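Local coordinates for protein PTHB1 (Homo sapiens, PDB 4YD8), which forms part of the BBSome, a coat complex thought to sort specific membrane proteins to the primary cilium and required for ciliogenesis, at residues A[37-40]-A[41-45]. Residues are numbered along the deposited sequence; the frame is centred on the assembly and turned at random.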
ATOM      1  N   SER A  37     -16.628  -3.409   9.553  1.00 26.76           N
ATOM      2  CA  SER A  37     -17.563  -4.527   9.711  1.00 28.29           C
ATOM      3  C   SER A  37     -17.132  -5.467  10.830  1.00 29.98           C
ATOM      4  O   SER A  37     -15.939  -5.643  11.079  1.00 38.85           O
ATOM      5  CB  SER A  37     -17.681  -5.298   8.401  1.00 32.20           C
ATOM      6  OG  SER A  37     -16.436  -5.876   8.062  1.00 36.83           O
ATOM      7  N   GLY A  38     -18.100  -6.112  11.480  1.00 32.30           N
ATOM      8  CA  GLY A  38     -17.778  -6.986  12.581  1.00 34.39           C
ATOM      9  C   GLY A  38     -17.198  -8.321  12.151  1.00 41.23           C
ATOM     10  O   GLY A  38     -16.526  -8.982  12.939  1.00 47.31           O
ATOM     11  N   ASN A  39     -17.447  -8.734  10.913  1.00 35.91           N
ATOM     12  CA  ASN A  39     -16.922 -10.033  10.478  1.00 46.96           C
ATOM     13  C   ASN A  39     -15.447  -9.941  10.074  1.00 45.46           C
ATOM     14  O   ASN A  39     -14.802 -10.948   9.783  1.00 43.80           O
ATOM     15  CB  ASN A  39     -17.758 -10.605   9.332  1.00 48.48           C
ATOM     16  CG  ASN A  39     -17.790  -9.703   8.107  1.00 50.26           C
ATOM     17  OD1 ASN A  39     -16.896  -8.875   7.877  1.00 46.01           O
ATOM     18  ND2 ASN A  39     -18.833  -9.864   7.305  1.00 52.55           N
ATOM     19  N   GLY A  40     -14.929  -8.720  10.054  1.00 38.20           N
ATOM     20  CA  GLY A  40     -13.508  -8.495   9.840  1.00 38.01           C
ATOM     21  C   GLY A  40     -13.011  -8.697   8.413  1.00 39.83           C
ATOM     22  O   GLY A  40     -11.809  -8.774   8.174  1.00 41.72           O
ATOM     23  N   GLN A  41     -13.925  -8.780   7.458  1.00 27.22           N
ATOM     24  CA  GLN A  41     -13.534  -8.951   6.058  1.00 25.74           C
ATOM     25  C   GLN A  41     -12.959  -7.682   5.438  1.00 26.71           C
ATOM     26  O   GLN A  41     -13.462  -6.579   5.673  1.00 28.37           O
ATOM     27  CB  GLN A  41     -14.737  -9.416   5.236  1.00 29.70           C
ATOM     28  CG  GLN A  41     -15.259 -10.753   5.684  1.00 40.82           C
ATOM     29  CD  GLN A  41     -14.290 -11.846   5.339  1.00 48.63           C
ATOM     30  OE1 GLN A  41     -14.046 -12.117   4.160  1.00 45.10           O
ATOM     31  NE2 GLN A  41     -13.702 -12.464   6.355  1.00 58.83           N
ATOM     32  N   ASP A  42     -11.922  -7.829   4.613  1.00 25.24           N
ATOM     33  CA  ASP A  42     -11.436  -6.675   3.863  1.00 23.56           C
ATOM     34  C   ASP A  42     -12.395  -6.310   2.740  1.00 25.32           C
ATOM     35  O   ASP A  42     -13.201  -7.130   2.305  1.00 25.20           O
ATOM     36  CB  ASP A  42     -10.046  -6.932   3.272  1.00 22.95           C
ATOM     37  CG  ASP A  42      -8.981  -7.012   4.335  1.00 30.01           C
ATOM     38  OD1 ASP A  42      -9.078  -6.227   5.311  1.00 27.95           O
ATOM     39  OD2 ASP A  42      -8.064  -7.850   4.198  1.00 33.53           O
ATOM     40  N   LYS A  43     -12.313  -5.066   2.297  1.00 20.40           N
ATOM     41  CA  LYS A  43     -12.932  -4.657   1.043  1.00 21.64           C
ATOM     42  C   LYS A  43     -11.812  -4.174   0.141  1.00 23.27           C
ATOM     43  O   LYS A  43     -10.762  -3.782   0.636  1.00 22.03           O
ATOM     44  CB  LYS A  43     -13.967  -3.552   1.243  1.00 23.28           C
ATOM     45  CG  LYS A  43     -15.269  -4.048   1.854  1.00 32.51           C
ATOM     46  CD  LYS A  43     -15.127  -4.256   3.342  1.00 34.59           C
ATOM     47  CE  LYS A  43     -16.278  -5.085   3.893  1.00 32.68           C
ATOM     48  NZ  LYS A  43     -16.006  -5.390   5.315  1.00 29.97           N
ATOM     49  N   ILE A  44     -12.030  -4.216  -1.170  1.00 18.24           N
ATOM     50  CA  ILE A  44     -11.042  -3.702  -2.114  1.00 18.75           C
ATOM     51  C   ILE A  44     -11.380  -2.243  -2.387  1.00 20.91           C
ATOM     52  O   ILE A  44     -12.508  -1.931  -2.795  1.00 22.67           O
ATOM     53  CB  ILE A  44     -11.041  -4.477  -3.433  1.00 20.60           C
ATOM     54  CG1 ILE A  44     -10.826  -5.974  -3.197  1.00 21.88           C
ATOM     55  CG2 ILE A  44      -9.979  -3.948  -4.385  1.00 19.22           C
ATOM     56  CD1 ILE A  44     -11.068  -6.777  -4.449  1.00 23.57           C
ATOM     57  N   ILE A  45     -10.423  -1.352  -2.142  1.00 19.25           N
ATOM     58  CA  ILE A  45     -10.608   0.057  -2.465  1.00 18.44           C
ATOM     59  C   ILE A  45      -9.627   0.426  -3.558  1.00 19.12           C
ATOM     60  O   ILE A  45      -8.429   0.189  -3.413  1.00 20.72           O
ATOM     61  CB  ILE A  45     -10.367   0.995  -1.255  1.00 21.14           C
ATOM     62  CG1 ILE A  45     -11.254   0.590  -0.073  1.00 25.64           C
ATOM     63  CG2 ILE A  45     -10.597   2.467  -1.676  1.00 18.90           C
ATOM     64  CD1 ILE A  45     -10.533  -0.154   1.001  1.00 27.85           C
TER
HETATM   65  O   HOH W   1     -17.856  -7.319   5.754  1.00 41.31           O
HETATM   66  O   HOH W   2      -9.846  -7.290   7.693  1.00 40.62           O
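The side chain of Asn39 reaches forward along the chain to the backbone of Gln41, so that a side-chain oxygen takes up the first backbone N-H after the bend, an Asx turn. Gln41 N donates to Asn39 OD1 at 3.0 Å in an almost straight bond (169° at the hydrogen), although the donor lies tilted out of the carbonyl plane. With its CG between its own backbone N and carbonyl carbon, Asn39 holds its amide against the aliphatic part of Gln41; Gln41 CG lies 3.3 Å from Asn39 OD1. The two amide planes stand nearly perpendicular, and the far end of Gln41 turns elsewhere, its OE1 receiving the N-H of Asp344. The bend is a type I beta turn from Ser37 to Gly40, leading from strand 29-32 into strand 43-47 within one four-stranded blade of the seven-bladed beta-propeller that forms this N-terminal domain. Gly40 ends it with a positive phi (74°), easy for a residue without a side chain; the turn's own bond, Gly40 N to Ser37 O at 3.4 Å, is weak. Lys43, bent at chi2 (78°), reaches back from the start of strand 43-47: NZ bonds Gln41 O at 2.8 Å, from above the carbonyl plane, and pairs with Asp35 in a salt bridge. Replacing Lys43 by an alanine would probably deprive Asp35 of this salt bridge and Gln41 O of this donor. Water 1 donates to Asn39 OD1 and accepts from Lys43 NZ (2.7 Å).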